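Local coordinates for cellulose hydrolase (Bacillus licheniformis, PDB 4YZT), which hydrolyses internal beta-1,4-glucosidic bonds of cellulose as an endoglucanase of glycoside hydrolase family 5, subfamily 4, and is held here with cellotetraose, at residues A[51-62]-A[306-316]; A[267-275]-A[286-294]. All blocks are in the same frame, centred on the assembly; numbering follows the deposited sequence.

The catalytic part of the chain is an eight-stranded beta/alpha barrel, and both contacts belong to it. From the N terminus, the loop and helix start at 51-62, between the first and second barrel strands, meet 306-316, just past the last barrel strand; contact 1 thus closes a long loop of 243 residues and ties the start of the barrel to its end beside the glucan. Contact 2 lies wholly within that span, joining strand 267-272 to helix 280-296 after a gap of only ten residues. The two centres are about 21 Å apart, yet the segments touch where Asp309 packs on Thr274 and Leu275.

Contact 1: A[51-62]-A[306-316]; sequences NNPPVREHTFDD and NGNDQFDRAER. With BGC (beta-D-glucopyranose), chain B; BGC (beta-D-glucopyranose), chain C; BGC (beta-D-glucopyranose), chain D.
At the sugar-binding mouth of the barrel, the loop leading into helix 57-66 meets the loop that follows the eighth strand, and two asparagine amides clasp one carbonyl. Asn51 ND2 lies 3.0 Å from Asn306 O, Asn52 ND2 reaches the same oxygen at an equal distance, and the two come from opposite faces of the carbonyl plane, both bonds nearly straight. Gly307 follows, at backbone angles that call for glycine; its CA passes 3.5 Å from Asn52 OD1. The amide of Asn52 also lies over one face of the Arg313 guanidinium, planes 16° apart, with Asn52 CG 3.3 Å from Arg313 NH1. An extended side chain carries Arg313 there, and its NH groups go on to Thr40 OG1 and Gly38 O.

In this family 5 (beta/alpha)8 barrel, the clasp belongs to the glucan pocket. Asn306 OD1 accepts the backbone N-H of Asn308 in an Asx turn, leaving ND2 to donate to O3 of the chain C glucose at 3.1 Å. Asn51 OD1, held by Asn39 ND2, sits beside C6 of the chain B glucose.

Farther from the sugar, Arg316 grips Asp62 side-on: NE is 2.8 Å from Asp62 OD2, on its syn lone pair, and NH2 bonds Asp62 OD1. Bent at its third torsion (chi3 61°), the same guanidinium lies flat on His58, centres 4.0 Å apart, while Arg56 CB packs on the opposite face of that ring. Between the two ends, a water accepts a hydrogen bond from Thr59 OG1 and donates to Asp62 OD2 and Arg313 O, and Phe311 CZ rests 3.6 Å from Asp62 CB.

Contact 2: A[267-275]-A[286-294]; sequences VIIGEYGTL and YHDTFVRLA. With BGC (beta-D-glucopyranose), chain E.
Phe290 pushes its CE2 corner into a hollow formed at the base of Tyr272, 3.6 Å from Tyr272 CB and close to Tyr272 CG as well. The two rings meet obliquely, centroids 5.2 Å apart and planes at 37°. With CG opposite its own backbone N (chi1 -176°), Phe290 reaches from the helix toward the strand, and CZ carries on to Ile269. There Ile269 CD1 settles in the notch where Phe290 CZ and Ala294 CB meet, touching both, 3.6 Å from the latter.

This is the strand-helix half of a beta-alpha-beta unit of the barrel: strand 267-272 runs at 153° to helix 286-294, their axes 11.3 Å apart, and the gap is filled by side chains without a direct hydrogen bond between the segments. Glu271 points the other way, into the barrel mouth, where its OE2 accepts a hydrogen bond from O2 of the chain E glucose and also pairs with Arg72.

Tyr272 lies across the helix, its OH end against Val291, whose CG2 comes 3.4 Å from Tyr272 OH; Trp303 stacks on the same ring. An alanine here would take away the ring on which Phe290, Val291 and Trp303 converge, and would probably leave a gap that frees Phe290 to shift.

Next along, His287 points an edge at Thr274, with His287 CE1 3.4 Å from Thr274 OG1, while its ND1 is held by Lys283 O. One water bridges Gly273 N, 2.9 Å away, to Tyr286 OH, which is itself bonded to Ser226 O.

Contact 1: A[51-62]-A[306-316]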
loop_
_atom_site.group_PDB
_atom_site.type_symbol
_atom_site.label_atom_id
_atom_site.label_comp_id
_atom_site.label_asym_id
_atom_site.label_seq_id
_atom_site.Cartn_x
_atom_site.Cartn_y
_atom_site.Cartn_z
ATOM N N ASN A 51 -2.529 -15.213 2.969
ATOM C CA ASN A 51 -1.267 -15.390 2.232
ATOM C C ASN A 51 0.009 -15.402 3.086
ATOM O O ASN A 51 1.078 -15.749 2.584
ATOM C CB ASN A 51 -1.134 -14.288 1.174
ATOM C CG ASN A 51 -1.172 -12.893 1.790
ATOM O OD1 ASN A 51 -2.184 -12.489 2.373
ATOM N ND2 ASN A 51 -0.069 -12.154 1.666
ATOM N N ASN A 52 -0.091 -15.003 4.352
ATOM C CA ASN A 52 1.050 -15.084 5.264
ATOM C C ASN A 52 0.890 -16.207 6.269
ATOM O O ASN A 52 -0.212 -16.451 6.738
ATOM C CB ASN A 52 1.240 -13.774 6.024
ATOM C CG ASN A 52 1.383 -12.588 5.111
ATOM O OD1 ASN A 52 2.372 -12.473 4.379
ATOM N ND2 ASN A 52 0.393 -11.682 5.150
ATOM N N PRO A 53 1.995 -16.877 6.633
ATOM C CA PRO A 53 1.957 -17.838 7.740
ATOM C C PRO A 53 1.883 -17.095 9.070
ATOM O O PRO A 53 2.035 -15.874 9.065
ATOM C CB PRO A 53 3.287 -18.574 7.597
ATOM C CG PRO A 53 4.205 -17.503 7.097
ATOM C CD PRO A 53 3.375 -16.645 6.162
ATOM N N PRO A 54 1.654 -17.803 10.188
ATOM C CA PRO A 54 1.732 -17.094 11.473
ATOM C C PRO A 54 3.086 -16.390 11.626
ATOM O O PRO A 54 4.134 -16.954 11.270
ATOM C CB PRO A 54 1.543 -18.208 12.503
ATOM C CG PRO A 54 0.737 -19.265 11.764
ATOM C CD PRO A 54 1.234 -19.208 10.347
ATOM N N VAL A 55 3.056 -15.155 12.117
ATOM C CA VAL A 55 4.245 -14.313 12.087
ATOM C C VAL A 55 5.347 -14.909 12.955
ATOM O O VAL A 55 5.096 -15.421 14.049
ATOM C CB VAL A 55 3.927 -12.855 12.535
ATOM C CG1 VAL A 55 3.358 -12.828 13.951
ATOM C CG2 VAL A 55 5.173 -11.968 12.417
ATOM N N ARG A 56 6.570 -14.884 12.431
ATOM C CA ARG A 56 7.736 -15.300 13.189
ATOM C C ARG A 56 8.258 -14.121 13.998
ATOM O O ARG A 56 8.159 -12.981 13.555
ATOM C CB ARG A 56 8.830 -15.828 12.257
ATOM C CG ARG A 56 8.319 -16.779 11.194
ATOM C CD ARG A 56 8.304 -18.213 11.682
ATOM N NE ARG A 56 9.575 -18.588 12.298
ATOM C CZ ARG A 56 10.704 -18.787 11.619
ATOM N NH1 ARG A 56 10.730 -18.636 10.297
ATOM N NH2 ARG A 56 11.813 -19.130 12.265
ATOM N N GLU A 57 8.803 -14.394 15.178
ATOM C CA GLU A 57 9.348 -13.328 16.012
ATOM C C GLU A 57 10.361 -12.463 15.243
ATOM O O GLU A 57 10.371 -11.242 15.392
ATOM C CB GLU A 57 9.998 -13.907 17.278
ATOM C CG GLU A 57 10.419 -12.848 18.290
ATOM C CD GLU A 57 11.141 -13.429 19.499
ATOM O OE1 GLU A 57 11.112 -14.663 19.693
ATOM O OE2 GLU A 57 11.741 -12.646 20.256
ATOM N N HIS A 58 11.176 -13.081 14.388
ATOM C CA HIS A 58 12.271 -12.350 13.759
ATOM C C HIS A 58 11.785 -11.339 12.729
ATOM O O HIS A 58 12.531 -10.445 12.331
ATOM C CB HIS A 58 13.291 -13.312 13.121
ATOM C CG HIS A 58 12.765 -14.093 11.956
ATOM N ND1 HIS A 58 12.726 -15.468 11.947
ATOM C CD2 HIS A 58 12.285 -13.694 10.752
ATOM C CE1 HIS A 58 12.228 -15.886 10.795
ATOM N NE2 HIS A 58 11.946 -14.830 10.056
ATOM N N THR A 59 10.526 -11.449 12.318
ATOM C CA THR A 59 9.966 -10.459 11.415
ATOM C C THR A 59 9.963 -9.085 12.092
ATOM O O THR A 59 10.209 -8.063 11.438
ATOM C CB THR A 59 8.555 -10.876 10.954
ATOM O OG1 THR A 59 8.670 -12.063 10.153
ATOM C CG2 THR A 59 7.894 -9.786 10.136
ATOM N N PHE A 60 9.737 -9.044 13.407
ATOM C CA PHE A 60 9.760 -7.761 14.107
ATOM C C PHE A 60 11.174 -7.190 14.202
ATOM O O PHE A 60 11.363 -5.971 14.171
ATOM C CB PHE A 60 9.113 -7.896 15.487
ATOM C CG PHE A 60 7.623 -8.085 15.411
ATOM C CD1 PHE A 60 6.802 -7.011 15.124
ATOM C CD2 PHE A 60 7.050 -9.350 15.558
ATOM C CE1 PHE A 60 5.420 -7.164 15.001
ATOM C CE2 PHE A 60 5.660 -9.514 15.446
ATOM C CZ PHE A 60 4.849 -8.419 15.173
ATOM N N ASP A 61 12.164 -8.069 14.285
ATOM C CA ASP A 61 13.551 -7.630 14.224
ATOM C C ASP A 61 13.858 -7.039 12.848
ATOM O O ASP A 61 14.616 -6.077 12.741
ATOM C CB ASP A 61 14.488 -8.786 14.538
ATOM C CG ASP A 61 14.432 -9.191 15.994
ATOM O OD1 ASP A 61 14.481 -8.307 16.889
ATOM O OD2 ASP A 61 14.321 -10.398 16.236
ATOM N N ASP A 62 13.263 -7.621 11.807
ATOM C CA ASP A 62 13.477 -7.168 10.441
ATOM C C ASP A 62 12.858 -5.786 10.243
ATOM O O ASP A 62 13.423 -4.927 9.563
ATOM C CB ASP A 62 12.884 -8.169 9.430
ATOM C CG ASP A 62 13.681 -9.478 9.344
ATOM O OD1 ASP A 62 14.859 -9.496 9.737
ATOM O OD2 ASP A 62 13.120 -10.498 8.871
ATOM N N ASN A 306 0.359 -5.909 3.009
ATOM C CA ASN A 306 -0.368 -7.159 3.201
ATOM C C ASN A 306 0.511 -8.412 3.095
ATOM O O ASN A 306 0.006 -9.530 3.148
ATOM C CB ASN A 306 -1.542 -7.266 2.215
ATOM C CG ASN A 306 -1.102 -7.432 0.758
ATOM O OD1 ASN A 306 0.089 -7.509 0.443
ATOM N ND2 ASN A 306 -2.085 -7.504 -0.140
ATOM N N GLY A 307 1.820 -8.218 2.946
ATOM C CA GLY A 307 2.745 -9.335 2.876
ATOM C C GLY A 307 3.169 -9.655 1.453
ATOM O O GLY A 307 4.163 -10.344 1.230
ATOM N N ASN A 308 2.412 -9.143 0.489
ATOM C CA ASN A 308 2.712 -9.337 -0.920
ATOM C C ASN A 308 3.324 -8.123 -1.598
ATOM O O ASN A 308 4.045 -8.275 -2.593
ATOM C CB ASN A 308 1.445 -9.733 -1.687
ATOM C CG ASN A 308 1.044 -11.161 -1.445
ATOM O OD1 ASN A 308 1.885 -12.012 -1.147
ATOM N ND2 ASN A 308 -0.251 -11.444 -1.580
ATOM N N ASP A 309 3.032 -6.930 -1.085
ATOM C CA ASP A 309 3.317 -5.706 -1.834
ATOM C C ASP A 309 4.658 -5.071 -1.478
ATOM O O ASP A 309 5.267 -4.460 -2.340
ATOM C CB ASP A 309 2.206 -4.650 -1.613
ATOM C CG ASP A 309 0.908 -4.996 -2.308
ATOM O OD1 ASP A 309 0.952 -5.776 -3.286
ATOM O OD2 ASP A 309 -0.180 -4.531 -1.884
ATOM N N GLN A 310 5.143 -5.243 -0.248
ATOM C CA GLN A 310 6.408 -4.603 0.126
ATOM C C GLN A 310 7.392 -5.600 0.724
ATOM O O GLN A 310 8.171 -6.203 -0.000
ATOM C CB GLN A 310 6.151 -3.446 1.096
ATOM C CG GLN A 310 5.072 -2.436 0.646
ATOM C CD GLN A 310 5.386 -1.737 -0.671
ATOM O OE1 GLN A 310 6.505 -1.808 -1.191
ATOM N NE2 GLN A 310 4.383 -1.063 -1.227
ATOM N N PHE A 311 7.367 -5.781 2.039
ATOM C CA PHE A 311 8.354 -6.652 2.677
ATOM C C PHE A 311 8.071 -8.148 2.475
ATOM O O PHE A 311 7.007 -8.657 2.843
ATOM C CB PHE A 311 8.443 -6.351 4.170
ATOM C CG PHE A 311 9.513 -7.137 4.874
ATOM C CD1 PHE A 311 10.844 -6.950 4.540
ATOM C CD2 PHE A 311 9.193 -8.052 5.871
ATOM C CE1 PHE A 311 11.855 -7.668 5.174
ATOM C CE2 PHE A 311 10.194 -8.774 6.516
ATOM C CZ PHE A 311 11.521 -8.586 6.164
ATOM N N ASP A 312 9.051 -8.859 1.910
ATOM C CA ASP A 312 8.962 -10.311 1.739
ATOM C C ASP A 312 9.480 -10.979 3.007
ATOM O O ASP A 312 10.690 -11.083 3.207
ATOM C CB ASP A 312 9.771 -10.760 0.512
ATOM C CG ASP A 312 9.650 -12.266 0.215
ATOM O OD1 ASP A 312 9.389 -13.078 1.128
ATOM O OD2 ASP A 312 9.856 -12.645 -0.961
ATOM N N ARG A 313 8.562 -11.429 3.857
ATOM C CA ARG A 313 8.914 -11.994 5.159
ATOM C C ARG A 313 9.723 -13.284 5.078
ATOM O O ARG A 313 10.552 -13.543 5.948
ATOM C CB ARG A 313 7.643 -12.251 5.981
ATOM C CG ARG A 313 6.800 -10.988 6.188
ATOM C CD ARG A 313 5.478 -11.308 6.895
ATOM N NE ARG A 313 4.520 -10.208 6.780
ATOM C CZ ARG A 313 3.269 -10.280 7.224
ATOM N NH1 ARG A 313 2.849 -11.396 7.813
ATOM N NH2 ARG A 313 2.450 -9.249 7.076
ATOM N N ALA A 314 9.476 -14.103 4.057
ATOM C CA ALA A 314 10.193 -15.370 3.923
ATOM C C ALA A 314 11.638 -15.142 3.495
ATOM O O ALA A 314 12.557 -15.760 4.037
ATOM C CB ALA A 314 9.486 -16.303 2.929
ATOM N N GLU A 315 11.833 -14.271 2.508
ATOM C CA GLU A 315 13.178 -13.919 2.048
ATOM C C GLU A 315 13.870 -12.949 2.993
ATOM O O GLU A 315 15.099 -12.804 2.953
ATOM C CB GLU A 315 13.124 -13.312 0.642
ATOM C CG GLU A 315 12.741 -14.306 -0.421
ATOM C CD GLU A 315 13.675 -15.490 -0.434
ATOM O OE1 GLU A 315 14.905 -15.277 -0.581
ATOM O OE2 GLU A 315 13.183 -16.630 -0.274
ATOM N N ARG A 316 13.070 -12.297 3.833
ATOM C CA ARG A 316 13.535 -11.274 4.762
ATOM C C ARG A 316 14.207 -10.126 4.013
ATOM O O ARG A 316 15.266 -9.638 4.408
ATOM C CB ARG A 316 14.473 -11.879 5.798
ATOM C CG ARG A 316 13.878 -13.109 6.482
ATOM C CD ARG A 316 14.756 -13.627 7.606
ATOM N NE ARG A 316 14.937 -12.645 8.672
ATOM C CZ ARG A 316 15.616 -12.885 9.787
ATOM N NH1 ARG A 316 16.175 -14.074 9.972
ATOM N NH2 ARG A 316 15.740 -11.943 10.710
HETATM C C2 BGC B . -8.114 -11.897 0.766
HETATM C C3 BGC B . -7.482 -13.238 1.007
HETATM C C4 BGC B . -6.205 -13.415 0.272
HETATM C C5 BGC B . -5.292 -12.253 0.521
HETATM C C6 BGC B . -4.092 -12.379 -0.355
HETATM C C1 BGC B . -7.157 -10.798 1.107
HETATM O O2 BGC B . -9.317 -11.730 1.537
HETATM O O3 BGC B . -8.417 -14.269 0.619
HETATM O O4 BGC B . -5.432 -14.569 0.738
HETATM O O5 BGC B . -5.967 -10.962 0.268
HETATM O O6 BGC B . -4.508 -12.223 -1.688
HETATM C C2 BGC C . -5.666 -6.528 1.804
HETATM C C3 BGC C . -6.121 -7.662 0.939
HETATM C C4 BGC C . -7.162 -8.472 1.646
HETATM C C5 BGC C . -8.322 -7.596 2.081
HETATM C C6 BGC C . -9.330 -8.422 2.838
HETATM C C1 BGC C . -6.837 -5.680 2.230
HETATM O O2 BGC C . -4.696 -5.700 1.126
HETATM O O3 BGC C . -4.960 -8.467 0.565
HETATM O O4 BGC C . -7.725 -9.551 0.801
HETATM O O5 BGC C . -7.873 -6.476 2.933
HETATM O O6 BGC C . -10.513 -7.661 3.070
HETATM C C2 BGC D . -4.589 -16.661 -0.058
HETATM C C3 BGC D . -4.961 -17.948 -0.599
HETATM C C4 BGC D . -6.021 -18.617 0.205
HETATM C C5 BGC D . -7.274 -17.727 0.399
HETATM C C6 BGC D . -8.156 -18.307 1.346
HETATM C C1 BGC D . -5.772 -15.774 0.091
HETATM O O2 BGC D . -3.554 -16.019 -0.940
HETATM O O3 BGC D . -3.775 -18.837 -0.633
HETATM O O4 BGC D . -6.425 -19.840 -0.427
HETATM O O5 BGC D . -6.800 -16.409 0.941
HETATM O O6 BGC D . -8.970 -17.294 1.838
HETATM O O HOH W 1 2.665 -13.083 0.964
HETATM O O HOH W 2 4.130 -13.832 8.602
HETATM O O HOH W 3 10.652 -15.527 7.551
HETATM O O HOH W 4 10.650 -11.835 8.358
#

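Contact 2: A[267-275]-A[286-294]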
loop_
_atom_site.group_PDB
_atom_site.type_symbol
_atom_site.label_atom_id
_atom_site.label_comp_id
_atom_site.label_asym_id
_atom_site.label_seq_id
_atom_site.Cartn_x
_atom_site.Cartn_y
_atom_site.Cartn_z
ATOM N N VAL A 267 -3.008 12.781 15.259
ATOM C CA VAL A 267 -3.667 12.048 14.187
ATOM C C VAL A 267 -2.772 10.937 13.641
ATOM O O VAL A 267 -1.562 11.135 13.399
ATOM C CB VAL A 267 -4.092 13.001 13.037
ATOM C CG1 VAL A 267 -4.605 12.221 11.824
ATOM C CG2 VAL A 267 -5.169 13.986 13.526
ATOM N N ILE A 268 -3.377 9.762 13.474
ATOM C CA ILE A 268 -2.718 8.623 12.853
ATOM C C ILE A 268 -3.391 8.270 11.535
ATOM O O ILE A 268 -4.592 8.020 11.492
ATOM C CB ILE A 268 -2.742 7.365 13.757
ATOM C CG1 ILE A 268 -1.870 7.563 14.991
ATOM C CG2 ILE A 268 -2.254 6.118 12.976
ATOM C CD1 ILE A 268 -1.938 6.395 15.994
ATOM N N ILE A 269 -2.611 8.251 10.464
ATOM C CA ILE A 269 -3.078 7.709 9.196
ATOM C C ILE A 269 -2.831 6.207 9.281
ATOM O O ILE A 269 -1.700 5.750 9.091
ATOM C CB ILE A 269 -2.340 8.343 8.009
ATOM C CG1 ILE A 269 -2.524 9.865 8.011
ATOM C CG2 ILE A 269 -2.829 7.781 6.701
ATOM C CD1 ILE A 269 -1.399 10.611 7.321
ATOM N N GLY A 270 -3.863 5.454 9.648
ATOM C CA GLY A 270 -3.670 4.049 9.992
ATOM C C GLY A 270 -3.253 3.169 8.829
ATOM O O GLY A 270 -2.619 2.122 9.030
ATOM N N GLU A 271 -3.626 3.579 7.615
ATOM C CA GLU A 271 -3.216 2.875 6.399
ATOM C C GLU A 271 -3.044 3.836 5.231
ATOM O O GLU A 271 -3.888 4.714 5.013
ATOM C CB GLU A 271 -4.244 1.796 5.988
ATOM C CG GLU A 271 -4.525 0.701 7.027
ATOM C CD GLU A 271 -5.537 -0.314 6.543
ATOM O OE1 GLU A 271 -5.716 -0.423 5.301
ATOM O OE2 GLU A 271 -6.157 -1.012 7.387
ATOM N N TYR A 272 -1.972 3.637 4.469
ATOM C CA TYR A 272 -1.753 4.277 3.176
ATOM C C TYR A 272 -0.821 3.375 2.374
ATOM O O TYR A 272 -0.153 2.491 2.938
ATOM C CB TYR A 272 -1.133 5.682 3.312
ATOM C CG TYR A 272 0.342 5.609 3.603
ATOM C CD1 TYR A 272 1.287 5.663 2.573
ATOM C CD2 TYR A 272 0.797 5.429 4.903
ATOM C CE1 TYR A 272 2.650 5.550 2.839
ATOM C CE2 TYR A 272 2.157 5.329 5.184
ATOM C CZ TYR A 272 3.074 5.374 4.146
ATOM O OH TYR A 272 4.414 5.255 4.430
ATOM N N GLY A 273 -0.747 3.617 1.068
ATOM C CA GLY A 273 0.237 2.940 0.247
ATOM C C GLY A 273 -0.340 2.449 -1.062
ATOM O O GLY A 273 -1.551 2.492 -1.279
ATOM N N THR A 274 0.525 1.972 -1.952
ATOM C CA THR A 274 0.026 1.445 -3.213
ATOM C C THR A 274 -0.404 0.003 -3.006
ATOM O O THR A 274 0.018 -0.658 -2.049
ATOM C CB THR A 274 1.069 1.556 -4.362
ATOM O OG1 THR A 274 2.334 1.024 -3.944
ATOM C CG2 THR A 274 1.250 3.015 -4.747
ATOM N N LEU A 275 -1.270 -0.457 -3.899
ATOM C CA LEU A 275 -1.936 -1.745 -3.786
ATOM C C LEU A 275 -1.837 -2.466 -5.120
ATOM O O LEU A 275 -2.837 -2.956 -5.646
ATOM C CB LEU A 275 -3.411 -1.570 -3.384
ATOM C CG LEU A 275 -3.729 -0.813 -2.082
ATOM C CD1 LEU A 275 -5.248 -0.685 -1.897
ATOM C CD2 LEU A 275 -3.077 -1.484 -0.868
ATOM N N TYR A 286 4.878 9.056 -5.401
ATOM C CA TYR A 286 3.663 8.993 -4.593
ATOM C C TYR A 286 4.005 8.838 -3.108
ATOM O O TYR A 286 3.496 9.574 -2.249
ATOM C CB TYR A 286 2.768 7.841 -5.066
ATOM C CG TYR A 286 1.444 7.761 -4.335
ATOM C CD1 TYR A 286 1.319 7.028 -3.161
ATOM C CD2 TYR A 286 0.321 8.440 -4.805
ATOM C CE1 TYR A 286 0.114 6.966 -2.481
ATOM C CE2 TYR A 286 -0.879 8.367 -4.134
ATOM C CZ TYR A 286 -0.974 7.643 -2.975
ATOM O OH TYR A 286 -2.175 7.577 -2.298
ATOM N N HIS A 287 4.883 7.892 -2.795
ATOM C CA HIS A 287 5.199 7.649 -1.393
ATOM C C HIS A 287 5.945 8.834 -0.772
ATOM O O HIS A 287 5.608 9.269 0.332
ATOM C CB HIS A 287 5.996 6.356 -1.242
ATOM C CG HIS A 287 5.150 5.122 -1.324
ATOM N ND1 HIS A 287 4.741 4.577 -2.521
ATOM C CD2 HIS A 287 4.625 4.332 -0.352
ATOM C CE1 HIS A 287 4.007 3.501 -2.288
ATOM N NE2 HIS A 287 3.918 3.331 -0.980
ATOM N N ASP A 288 6.934 9.381 -1.473
ATOM C CA ASP A 288 7.663 10.524 -0.936
ATOM C C ASP A 288 6.744 11.718 -0.718
ATOM O O ASP A 288 6.822 12.395 0.304
ATOM C CB ASP A 288 8.814 10.942 -1.856
ATOM C CG ASP A 288 9.554 12.153 -1.325
ATOM O OD1 ASP A 288 10.331 12.008 -0.352
ATOM O OD2 ASP A 288 9.345 13.261 -1.864
ATOM N N THR A 289 5.863 11.962 -1.683
ATOM C CA THR A 289 4.978 13.116 -1.612
ATOM C C THR A 289 3.992 12.956 -0.468
ATOM O O THR A 289 3.831 13.874 0.343
ATOM C CB THR A 289 4.203 13.326 -2.929
ATOM O OG1 THR A 289 5.135 13.493 -4.006
ATOM C CG2 THR A 289 3.310 14.557 -2.845
ATOM N N PHE A 290 3.337 11.797 -0.392
ATOM C CA PHE A 290 2.362 11.601 0.672
ATOM C C PHE A 290 2.995 11.592 2.061
ATOM O O PHE A 290 2.472 12.217 2.983
ATOM C CB PHE A 290 1.562 10.312 0.498
ATOM C CG PHE A 290 0.501 10.159 1.540
ATOM C CD1 PHE A 290 -0.646 10.939 1.484
ATOM C CD2 PHE A 290 0.667 9.282 2.606
ATOM C CE1 PHE A 290 -1.616 10.842 2.461
ATOM C CE2 PHE A 290 -0.305 9.171 3.586
ATOM C CZ PHE A 290 -1.444 9.949 3.515
ATOM N N VAL A 291 4.105 10.887 2.231
ATOM C CA VAL A 291 4.683 10.810 3.569
ATOM C C VAL A 291 5.209 12.181 4.010
ATOM O O VAL A 291 5.065 12.549 5.180
ATOM C CB VAL A 291 5.795 9.741 3.644
ATOM C CG1 VAL A 291 6.448 9.729 5.049
ATOM C CG2 VAL A 291 5.196 8.384 3.335
ATOM N N ARG A 292 5.789 12.945 3.083
ATOM C CA ARG A 292 6.254 14.291 3.425
ATOM C C ARG A 292 5.084 15.192 3.805
ATOM O O ARG A 292 5.208 16.016 4.696
ATOM C CB ARG A 292 7.062 14.925 2.280
ATOM C CG ARG A 292 8.456 14.318 2.112
ATOM C CD ARG A 292 9.454 15.265 1.449
ATOM N NE ARG A 292 9.251 15.422 0.009
ATOM C CZ ARG A 292 8.581 16.426 -0.552
ATOM N NH1 ARG A 292 8.031 17.365 0.207
ATOM N NH2 ARG A 292 8.453 16.488 -1.874
ATOM N N LEU A 293 3.946 15.039 3.135
ATOM C CA LEU A 293 2.772 15.838 3.477
ATOM C C LEU A 293 2.219 15.458 4.856
ATOM O O LEU A 293 1.871 16.336 5.651
ATOM C CB LEU A 293 1.687 15.701 2.410
ATOM C CG LEU A 293 1.945 16.444 1.100
ATOM C CD1 LEU A 293 0.937 16.003 0.010
ATOM C CD2 LEU A 293 1.863 17.953 1.344
ATOM N N ALA A 294 2.149 14.160 5.144
ATOM C CA ALA A 294 1.745 13.705 6.475
ATOM C C ALA A 294 2.683 14.289 7.546
ATOM O O ALA A 294 2.241 14.815 8.568
ATOM C CB ALA A 294 1.735 12.186 6.541
HETATM C C2 BGC E . -8.558 -2.425 5.147
HETATM C C3 BGC E . -7.502 -3.414 4.798
HETATM C C4 BGC E . -7.468 -3.686 3.359
HETATM C C5 BGC E . -7.248 -2.370 2.614
HETATM C C6 BGC E . -7.090 -2.475 1.121
HETATM C C1 BGC E . -8.243 -1.226 4.295
HETATM O O1 BGC E . -8.831 -0.019 4.677
HETATM O O2 BGC E . -8.472 -2.002 6.544
HETATM O O3 BGC E . -7.624 -4.678 5.590
HETATM O O4 BGC E . -6.390 -4.653 3.092
HETATM O O5 BGC E . -8.406 -1.520 2.891
HETATM O O6 BGC E . -8.334 -2.909 0.594
HETATM O O HOH W 5 -2.094 5.824 -0.145
#